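Local coordinates for SusD superfamily protein (Bacteroides vulgatus ATCC 8482, PDB 3JQ0) that probably binds glycans at the outer membrane as part of a nutrient-uptake system, at residues 98-106 with 166-175; 31-39 with 463-473. All blocks are in the same frame, centred on the assembly; numbering follows the deposited sequence.

Contact 1: residues 98-106 with 166-175; sequences ATQNYYLGE and AFGSDYSFKL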
loop_
_atom_site.group_PDB
_atom_site.type_symbol
_atom_site.label_atom_id
_atom_site.label_comp_id
_atom_site.label_asym_id
_atom_site.label_seq_id
_atom_site.Cartn_x
_atom_site.Cartn_y
_atom_site.Cartn_z
ATOM N N ALA A 98 12.672 -3.892 28.938
ATOM C CA ALA A 98 12.861 -3.776 27.474
ATOM C C ALA A 98 11.784 -4.556 26.717
ATOM O O ALA A 98 11.284 -4.098 25.684
ATOM C CB ALA A 98 14.241 -4.237 27.011
ATOM N N THR A 99 11.409 -5.719 27.229
ATOM C CA THR A 99 10.394 -6.550 26.560
ATOM C C THR A 99 9.015 -5.918 26.663
ATOM O O THR A 99 8.283 -5.840 25.685
ATOM C CB THR A 99 10.468 -7.983 27.086
ATOM O OG1 THR A 99 11.686 -8.559 26.604
ATOM C CG2 THR A 99 9.290 -8.845 26.592
ATOM N N GLN A 100 8.668 -5.481 27.861
ATOM C CA GLN A 100 7.425 -4.787 28.138
ATOM C C GLN A 100 7.296 -3.545 27.224
ATOM O O GLN A 100 6.270 -3.333 26.538
ATOM C CB GLN A 100 7.362 -4.397 29.614
ATOM C CG GLN A 100 6.099 -3.714 30.031
ATOM C CD GLN A 100 6.130 -3.239 31.488
ATOM O OE1 GLN A 100 7.189 -2.805 31.995
ATOM N NE2 GLN A 100 4.989 -3.300 32.145
ATOM N N ASN A 101 8.334 -2.726 27.188
ATOM C CA ASN A 101 8.322 -1.516 26.368
ATOM C C ASN A 101 8.168 -1.831 24.892
ATOM O O ASN A 101 7.501 -1.099 24.171
ATOM C CB ASN A 101 9.573 -0.683 26.655
ATOM C CG ASN A 101 9.508 0.046 28.001
ATOM O OD1 ASN A 101 8.444 0.218 28.580
ATOM N ND2 ASN A 101 10.665 0.534 28.459
ATOM N N TYR A 102 8.850 -2.865 24.424
ATOM C CA TYR A 102 8.788 -3.194 23.011
ATOM C C TYR A 102 7.348 -3.568 22.629
ATOM O O TYR A 102 6.826 -3.132 21.608
ATOM C CB TYR A 102 9.767 -4.315 22.612
ATOM C CG TYR A 102 10.159 -4.225 21.144
ATOM C CD1 TYR A 102 11.140 -3.317 20.720
ATOM C CD2 TYR A 102 9.482 -4.949 20.166
ATOM C CE1 TYR A 102 11.483 -3.187 19.422
ATOM C CE2 TYR A 102 9.827 -4.816 18.819
ATOM C CZ TYR A 102 10.813 -3.926 18.468
ATOM O OH TYR A 102 11.144 -3.789 17.135
ATOM N N TYR A 103 6.708 -4.401 23.451
ATOM C CA TYR A 103 5.324 -4.774 23.174
ATOM C C TYR A 103 4.406 -3.549 23.184
ATOM O O TYR A 103 3.518 -3.454 22.334
ATOM C CB TYR A 103 4.786 -5.779 24.168
ATOM C CG TYR A 103 5.301 -7.198 24.090
ATOM C CD1 TYR A 103 5.483 -7.850 22.893
ATOM C CD2 TYR A 103 5.567 -7.904 25.245
ATOM C CE1 TYR A 103 5.896 -9.128 22.844
ATOM C CE2 TYR A 103 6.021 -9.169 25.199
ATOM C CZ TYR A 103 6.185 -9.806 24.010
ATOM O OH TYR A 103 6.589 -11.135 23.925
ATOM N N LEU A 104 4.594 -2.617 24.112
ATOM C CA LEU A 104 3.771 -1.426 24.158
ATOM C C LEU A 104 4.039 -0.569 22.917
ATOM O O LEU A 104 3.083 -0.029 22.339
ATOM C CB LEU A 104 4.006 -0.652 25.453
ATOM C CG LEU A 104 3.468 -1.316 26.717
ATOM C CD1 LEU A 104 3.890 -0.576 28.002
ATOM C CD2 LEU A 104 1.970 -1.457 26.654
ATOM N N GLY A 105 5.305 -0.463 22.499
ATOM C CA GLY A 105 5.604 0.298 21.285
ATOM C C GLY A 105 4.832 -0.285 20.116
ATOM O O GLY A 105 4.195 0.447 19.323
ATOM N N GLU A 106 4.814 -1.610 20.026
ATOM C CA GLU A 106 4.090 -2.265 18.957
ATOM C C GLU A 106 2.581 -2.097 19.045
ATOM O O GLU A 106 1.921 -1.842 18.005
ATOM C CB GLU A 106 4.454 -3.739 18.885
ATOM C CG GLU A 106 5.911 -4.022 18.605
ATOM C CD GLU A 106 6.172 -5.483 18.390
ATOM O OE1 GLU A 106 5.786 -6.271 19.246
ATOM O OE2 GLU A 106 6.822 -5.886 17.366
ATOM N N ALA A 166 7.623 4.479 24.200
ATOM C CA ALA A 166 7.892 3.101 24.666
ATOM C C ALA A 166 9.134 2.518 23.952
ATOM O O ALA A 166 9.975 1.903 24.597
ATOM C CB ALA A 166 6.680 2.206 24.439
ATOM N N PHE A 167 9.238 2.678 22.630
ATOM C CA PHE A 167 10.406 2.137 21.928
ATOM C C PHE A 167 11.671 2.899 22.324
ATOM O O PHE A 167 12.759 2.286 22.349
ATOM C CB PHE A 167 10.206 2.264 20.425
ATOM C CG PHE A 167 9.263 1.262 19.791
ATOM C CD1 PHE A 167 9.452 -0.097 19.941
ATOM C CD2 PHE A 167 8.234 1.694 18.980
ATOM C CE1 PHE A 167 8.640 -1.005 19.282
ATOM C CE2 PHE A 167 7.426 0.781 18.321
ATOM C CZ PHE A 167 7.645 -0.565 18.464
ATOM N N GLY A 168 11.555 4.200 22.528
ATOM C CA GLY A 168 12.744 4.998 22.756
ATOM C C GLY A 168 13.702 4.964 21.571
ATOM O O GLY A 168 13.309 4.915 20.405
ATOM N N SER A 169 14.951 4.883 21.993
ATOM C CA SER A 169 16.057 4.808 21.116
ATOM C C SER A 169 16.297 3.406 20.556
ATOM O O SER A 169 17.261 3.204 19.832
ATOM C CB SER A 169 17.316 5.302 21.823
ATOM O OG SER A 169 17.541 4.644 23.051
ATOM N N ASP A 170 15.439 2.432 20.878
ATOM C CA ASP A 170 15.577 1.086 20.314
ATOM C C ASP A 170 14.835 1.004 18.981
ATOM O O ASP A 170 13.623 0.761 18.942
ATOM C CB ASP A 170 15.032 0.046 21.273
ATOM C CG ASP A 170 15.175 -1.382 20.764
ATOM O OD1 ASP A 170 15.828 -1.583 19.722
ATOM O OD2 ASP A 170 14.656 -2.316 21.435
ATOM N N TYR A 171 15.602 1.218 17.911
ATOM C CA TYR A 171 15.150 1.087 16.526
ATOM C C TYR A 171 15.564 -0.227 15.862
ATOM O O TYR A 171 15.295 -0.447 14.706
ATOM C CB TYR A 171 15.727 2.225 15.713
ATOM C CG TYR A 171 14.944 3.500 15.788
ATOM C CD1 TYR A 171 14.922 4.293 16.941
ATOM C CD2 TYR A 171 14.195 3.907 14.721
ATOM C CE1 TYR A 171 14.195 5.496 16.976
ATOM C CE2 TYR A 171 13.468 5.082 14.781
ATOM C CZ TYR A 171 13.494 5.892 15.873
ATOM O OH TYR A 171 12.789 7.071 15.828
ATOM N N SER A 172 16.226 -1.080 16.617
ATOM C CA SER A 172 16.469 -2.431 16.192
ATOM C C SER A 172 15.132 -3.067 15.807
ATOM O O SER A 172 14.075 -2.760 16.355
ATOM C CB SER A 172 17.065 -3.231 17.358
ATOM O OG SER A 172 16.023 -3.742 18.244
ATOM N N PHE A 173 15.173 -4.026 14.901
ATOM C CA PHE A 173 13.991 -4.829 14.567
ATOM C C PHE A 173 14.078 -6.028 15.510
ATOM O O PHE A 173 14.417 -7.138 15.099
ATOM C CB PHE A 173 14.020 -5.243 13.087
ATOM C CG PHE A 173 13.921 -4.080 12.134
ATOM C CD1 PHE A 173 12.707 -3.446 11.928
ATOM C CD2 PHE A 173 15.031 -3.617 11.435
ATOM C CE1 PHE A 173 12.608 -2.392 11.063
ATOM C CE2 PHE A 173 14.931 -2.559 10.597
ATOM C CZ PHE A 173 13.703 -1.954 10.390
ATOM N N LYS A 174 13.736 -5.788 16.776
ATOM C CA LYS A 174 13.909 -6.783 17.823
ATOM C C LYS A 174 13.151 -8.059 17.533
ATOM O O LYS A 174 13.628 -9.132 17.856
ATOM C CB LYS A 174 13.464 -6.227 19.179
ATOM C CG LYS A 174 13.600 -7.191 20.363
ATOM C CD LYS A 174 13.010 -6.484 21.604
ATOM C CE LYS A 174 13.024 -7.292 22.890
ATOM N NZ LYS A 174 11.631 -7.713 23.265
ATOM N N LEU A 175 11.969 -7.941 16.922
ATOM C CA LEU A 175 11.152 -9.090 16.583
ATOM C C LEU A 175 11.058 -9.294 15.059
ATOM O O LEU A 175 10.182 -10.020 14.575
ATOM C CB LEU A 175 9.789 -8.952 17.190
ATOM C CG LEU A 175 9.774 -8.936 18.718
ATOM C CD1 LEU A 175 8.392 -8.723 19.245
ATOM C CD2 LEU A 175 10.331 -10.244 19.325
HETATM O O HOH W 1 12.608 -2.079 24.066
HETATM O O HOH W 2 12.296 -0.912 17.117
HETATM O O HOH W 3 10.518 -5.881 15.300
#
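Tyr-102 holds CG trans to its backbone N (chi1 -154°), which swings its ring off helix 97-122 and into the loop 168-175, while Phe-167, with CG set opposite its carbonyl carbon (chi1 -76°), turns its ring back against the same helix. The two rings form a T-shaped pair, centroids 4.9 Å apart and planes at 69°: the edge of Phe-167 leads with CE1 onto the middle of one Tyr-102 face. The other face is taken by Lys-174, whose aliphatic chain runs across it antiparallel to the tyrosine side chain; its CB lies 3.7 Å from the Tyr-102 ring centroid, a CH-pi contact, and Lys-174 CD follows over Tyr-102 CG. Phe-167 in turn receives Gly-105 CA over the centre of its own face, 3.6 Å from the centroid. At this point a side chain on the helix would collide with the phenyl ring, so glycine allows the close approach. Beside it, Ala-166 CB rests on Gly-105 N at 3.6 Å. The Tyr-102 hydroxyl is tied to the loop by two waters: it donates to one that also bonds Asp-170 O and Ser-172 O, and accepts from a second, 2.9 Å from Tyr-102 OH, that takes the N-H of Leu-175. Leu-175 CD1 reaches the carboxylate of Glu-106, whose OE1 is bonded by Asn-16 of helix 9-25. Helix 149-167 ends at Phe-167; Gly-168, with positive phi, is the first residue beyond it, and a type II' turn from Phe-167 to Asp-170 starts the return. The helix end and the loop after it thus pack on helix 97-122 through a T-shaped aromatic pair, within the helical, TPR-related part of the SusD fold.

Contact 2: residues 31-39 with 463-473; sequences FLLGEPRAD and YSSAEQSRLLW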
loop_
_atom_site.group_PDB
_atom_site.type_symbol
_atom_site.label_atom_id
_atom_site.label_comp_id
_atom_site.label_asym_id
_atom_site.label_seq_id
_atom_site.Cartn_x
_atom_site.Cartn_y
_atom_site.Cartn_z
ATOM N N PHE A 31 -4.904 -2.857 0.865
ATOM C CA PHE A 31 -4.805 -2.620 -0.562
ATOM C C PHE A 31 -6.039 -1.920 -1.106
ATOM O O PHE A 31 -5.946 -0.914 -1.805
ATOM C CB PHE A 31 -4.511 -3.914 -1.310
ATOM C CG PHE A 31 -4.726 -3.836 -2.792
ATOM C CD1 PHE A 31 -3.841 -3.142 -3.622
ATOM C CD2 PHE A 31 -5.867 -4.413 -3.342
ATOM C CE1 PHE A 31 -4.108 -3.101 -4.998
ATOM C CE2 PHE A 31 -6.118 -4.357 -4.700
ATOM C CZ PHE A 31 -5.238 -3.691 -5.519
ATOM N N LEU A 32 -7.214 -2.484 -0.807
ATOM C CA LEU A 32 -8.442 -1.936 -1.350
ATOM C C LEU A 32 -8.688 -0.499 -0.920
ATOM O O LEU A 32 -9.187 0.320 -1.710
ATOM C CB LEU A 32 -9.659 -2.784 -0.945
ATOM C CG LEU A 32 -9.762 -4.215 -1.525
ATOM C CD1 LEU A 32 -11.036 -4.870 -0.949
ATOM C CD2 LEU A 32 -9.706 -4.229 -3.038
ATOM N N LEU A 33 -8.387 -0.196 0.344
ATOM C CA LEU A 33 -8.597 1.140 0.846
ATOM C C LEU A 33 -7.621 2.124 0.227
ATOM O O LEU A 33 -7.982 3.302 0.031
ATOM C CB LEU A 33 -8.420 1.157 2.385
ATOM C CG LEU A 33 -9.531 0.449 3.161
ATOM C CD1 LEU A 33 -9.153 0.399 4.631
ATOM C CD2 LEU A 33 -10.863 1.150 2.975
ATOM N N GLY A 34 -6.406 1.679 -0.101
ATOM C CA GLY A 34 -5.370 2.611 -0.485
ATOM C C GLY A 34 -5.108 2.785 -1.961
ATOM O O GLY A 34 -4.384 3.725 -2.320
ATOM N N GLU A 35 -5.713 1.952 -2.836
ATOM C CA GLU A 35 -5.347 1.955 -4.252
ATOM C C GLU A 35 -6.475 1.984 -5.286
ATOM O O GLU A 35 -6.485 2.906 -6.108
ATOM C CB GLU A 35 -4.279 0.906 -4.528
ATOM C CG GLU A 35 -3.911 0.725 -5.969
ATOM C CD GLU A 35 -2.695 -0.170 -6.183
ATOM O OE1 GLU A 35 -1.831 -0.228 -5.285
ATOM O OE2 GLU A 35 -2.586 -0.805 -7.266
ATOM N N PRO A 36 -7.395 1.001 -5.330
ATOM C CA PRO A 36 -8.243 0.870 -6.518
ATOM C C PRO A 36 -9.306 1.912 -6.782
ATOM O O PRO A 36 -9.879 1.867 -7.879
ATOM C CB PRO A 36 -8.858 -0.532 -6.390
ATOM C CG PRO A 36 -7.974 -1.261 -5.464
ATOM C CD PRO A 36 -7.466 -0.227 -4.517
ATOM N N ARG A 37 -9.583 2.828 -5.855
ATOM C CA ARG A 37 -10.469 3.949 -6.201
ATOM C C ARG A 37 -9.837 5.014 -7.093
ATOM O O ARG A 37 -10.540 5.896 -7.562
ATOM C CB ARG A 37 -11.042 4.577 -4.923
ATOM C CG ARG A 37 -12.019 3.702 -4.187
ATOM C CD ARG A 37 -12.640 4.344 -2.972
ATOM N NE ARG A 37 -13.451 5.470 -3.414
ATOM C CZ ARG A 37 -14.054 6.327 -2.596
ATOM N NH1 ARG A 37 -13.983 6.180 -1.294
ATOM N NH2 ARG A 37 -14.779 7.319 -3.119
ATOM N N ALA A 38 -8.523 4.937 -7.332
ATOM C CA ALA A 38 -7.830 5.909 -8.181
ATOM C C ALA A 38 -7.883 5.451 -9.635
ATOM O O ALA A 38 -8.930 4.963 -10.073
ATOM C CB ALA A 38 -6.413 6.188 -7.619
ATOM N N ASP A 39 -6.797 5.641 -10.390
ATOM C CA ASP A 39 -6.838 5.640 -11.844
ATOM C C ASP A 39 -6.142 4.438 -12.493
ATOM O O ASP A 39 -6.120 4.328 -13.732
ATOM C CB ASP A 39 -6.258 6.948 -12.398
ATOM C CG ASP A 39 -4.916 7.372 -11.815
ATOM O OD1 ASP A 39 -4.419 6.749 -10.837
ATOM O OD2 ASP A 39 -4.373 8.383 -12.349
ATOM N N TYR A 463 -7.132 12.419 -10.956
ATOM C CA TYR A 463 -6.625 11.054 -10.984
ATOM C C TYR A 463 -7.634 10.020 -10.459
ATOM O O TYR A 463 -7.257 8.920 -10.104
ATOM C CB TYR A 463 -5.308 10.999 -10.249
ATOM C CG TYR A 463 -4.203 11.884 -10.871
ATOM C CD1 TYR A 463 -3.938 11.822 -12.236
ATOM C CD2 TYR A 463 -3.419 12.693 -10.057
ATOM C CE1 TYR A 463 -2.927 12.585 -12.795
ATOM C CE2 TYR A 463 -2.428 13.452 -10.603
ATOM C CZ TYR A 463 -2.159 13.388 -11.966
ATOM O OH TYR A 463 -1.133 14.149 -12.529
ATOM N N SER A 464 -8.906 10.357 -10.505
ATOM C CA SER A 464 -9.964 9.433 -10.187
ATOM C C SER A 464 -11.280 9.960 -10.681
ATOM O O SER A 464 -11.412 11.148 -10.974
ATOM C CB SER A 464 -10.092 9.200 -8.667
ATOM O OG SER A 464 -10.851 10.214 -8.019
ATOM N N SER A 465 -12.293 9.099 -10.624
ATOM C CA SER A 465 -13.691 9.455 -10.914
ATOM C C SER A 465 -14.504 9.736 -9.646
ATOM O O SER A 465 -15.721 9.837 -9.727
ATOM C CB SER A 465 -14.337 8.360 -11.704
ATOM O OG SER A 465 -14.269 7.143 -10.970
ATOM N N ALA A 466 -13.837 9.928 -8.510
ATOM C CA ALA A 466 -14.562 10.199 -7.271
ATOM C C ALA A 466 -15.315 11.513 -7.331
ATOM O O ALA A 466 -14.920 12.441 -8.017
ATOM C CB ALA A 466 -13.590 10.179 -6.097
ATOM N N GLU A 467 -16.365 11.587 -6.549
ATOM C CA GLU A 467 -17.110 12.802 -6.343
ATOM C C GLU A 467 -16.709 13.435 -5.039
ATOM O O GLU A 467 -16.441 12.752 -4.052
ATOM C CB GLU A 467 -18.602 12.502 -6.302
ATOM C CG GLU A 467 -19.140 11.974 -7.623
ATOM C CD GLU A 467 -20.610 11.598 -7.537
ATOM O OE1 GLU A 467 -20.953 10.633 -6.834
ATOM O OE2 GLU A 467 -21.430 12.319 -8.143
ATOM N N GLN A 468 -16.648 14.763 -5.008
ATOM C CA GLN A 468 -16.095 15.464 -3.884
ATOM C C GLN A 468 -16.889 15.262 -2.586
ATOM O O GLN A 468 -16.333 15.277 -1.484
ATOM C CB GLN A 468 -15.942 16.963 -4.218
ATOM C CG GLN A 468 -15.109 17.656 -3.162
ATOM C CD GLN A 468 -14.750 19.060 -3.493
ATOM O OE1 GLN A 468 -15.228 19.616 -4.510
ATOM N NE2 GLN A 468 -13.936 19.685 -2.623
ATOM N N SER A 469 -18.188 15.023 -2.714
ATOM C CA SER A 469 -19.035 14.722 -1.558
ATOM C C SER A 469 -18.956 13.265 -1.072
ATOM O O SER A 469 -19.540 12.952 -0.040
ATOM C CB SER A 469 -20.503 15.039 -1.871
ATOM O OG SER A 469 -20.981 14.199 -2.911
ATOM N N ARG A 470 -18.236 12.427 -1.799
ATOM C CA ARG A 470 -18.124 11.016 -1.522
ATOM C C ARG A 470 -16.652 10.566 -1.586
ATOM O O ARG A 470 -16.321 9.530 -2.167
ATOM C CB ARG A 470 -18.992 10.189 -2.487
ATOM C CG ARG A 470 -20.468 10.333 -2.194
ATOM C CD ARG A 470 -21.293 9.483 -3.152
ATOM N NE ARG A 470 -22.670 9.541 -2.701
ATOM C CZ ARG A 470 -23.654 8.806 -3.196
ATOM N NH1 ARG A 470 -23.408 7.888 -4.110
ATOM N NH2 ARG A 470 -24.878 9.006 -2.736
ATOM N N LEU A 471 -15.764 11.292 -0.901
ATOM C CA LEU A 471 -14.375 10.872 -0.807
ATOM C C LEU A 471 -14.168 9.800 0.265
ATOM O O LEU A 471 -13.218 9.018 0.158
ATOM C CB LEU A 471 -13.466 12.054 -0.495
ATOM C CG LEU A 471 -13.507 13.152 -1.565
ATOM C CD1 LEU A 471 -12.451 14.220 -1.234
ATOM C CD2 LEU A 471 -13.215 12.575 -2.953
ATOM N N LEU A 472 -15.040 9.774 1.268
ATOM C CA LEU A 472 -15.038 8.693 2.283
ATOM C C LEU A 472 -15.763 7.465 1.686
ATOM O O LEU A 472 -16.112 7.462 0.512
ATOM C CB LEU A 472 -15.659 9.238 3.576
ATOM C CG LEU A 472 -14.954 10.446 4.187
ATOM C CD1 LEU A 472 -15.801 10.943 5.391
ATOM C CD2 LEU A 472 -13.547 10.073 4.620
ATOM N N TRP A 473 -15.957 6.452 2.530
ATOM C CA TRP A 473 -16.636 5.231 2.174
ATOM C C TRP A 473 -17.959 5.161 2.917
ATOM O O TRP A 473 -18.069 5.654 4.038
ATOM C CB TRP A 473 -15.786 4.026 2.568
ATOM C CG TRP A 473 -14.507 3.850 1.744
ATOM C CD1 TRP A 473 -13.451 4.706 1.706
ATOM C CD2 TRP A 473 -14.135 2.727 0.932
ATOM N NE1 TRP A 473 -12.485 4.232 0.861
ATOM C CE2 TRP A 473 -12.879 3.007 0.388
ATOM C CE3 TRP A 473 -14.762 1.532 0.585
ATOM C CZ2 TRP A 473 -12.186 2.106 -0.426
ATOM C CZ3 TRP A 473 -14.089 0.642 -0.237
ATOM C CH2 TRP A 473 -12.819 0.946 -0.741
HETATM O O HOH W 4 -9.760 4.844 1.484
HETATM O O HOH W 5 -11.261 6.383 -10.546
#
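Arg-37 and Trp-473 have the most surface buried here, and they pack on each other. The arginine chain, bent at chi3 (65°), passes over one face of the indole, its CD 3.4 Å from Trp-473 CZ2, and brings the guanidinium above the five-membered ring, CZ 4.6 Å from that centroid. The guanidinium stands almost upright on the indole, planes 85° apart, in a cation-pi contact. Its two terminal nitrogens serve the backbone of 470-472: NH2 donates to Arg-470 O at 2.9 Å, in the guanidinium plane, and NH1, poised over the indole, to Leu-472 O at 3.1 Å, from above that carbonyl's plane, with a weak third bond to Leu-471 O. Asn-60 takes NE. A type I turn from Glu-35 to Ala-38, directly after helix 27-34, presents this arginine to the loop between helices 457-463 and 477-482, joining N- and C-terminal parts of the SusD fold. A leucine in place of Arg-37 would probably leave the carbonyls of Arg-470 and Leu-472 without these donors and the indole face without its cation. Leu-33 CD2 covers the opposite indole face, and a water links Trp-473 NE1 to Leu-33 O. Farther along, Asp-39 CB meets Tyr-463 O at 3.2 Å, while its carboxylate forms a salt bridge with Arg-448.

From the N terminus the chain runs through helix 9-25 and into helix 27-34, whose end opens segment 31-39, the first half of contact 2, which waits for its partner until 463-473, some 420 residues later. Within that long loop lies the whole of contact 1: helix 97-122 sets out at 98-106, and after 59 intervening residues 166-175 returns to its start. The two loops therefore nest and do not cross. Contact 1 joins neighbouring helices at the periphery, whereas contact 2 brings an N-terminal helix end and a loop near the C terminus together nearer the centre. Their centres are about 35 Å apart, yet helix 97-122 connects them: its far end, at Ser-121 and Trp-122, packs against contact 2.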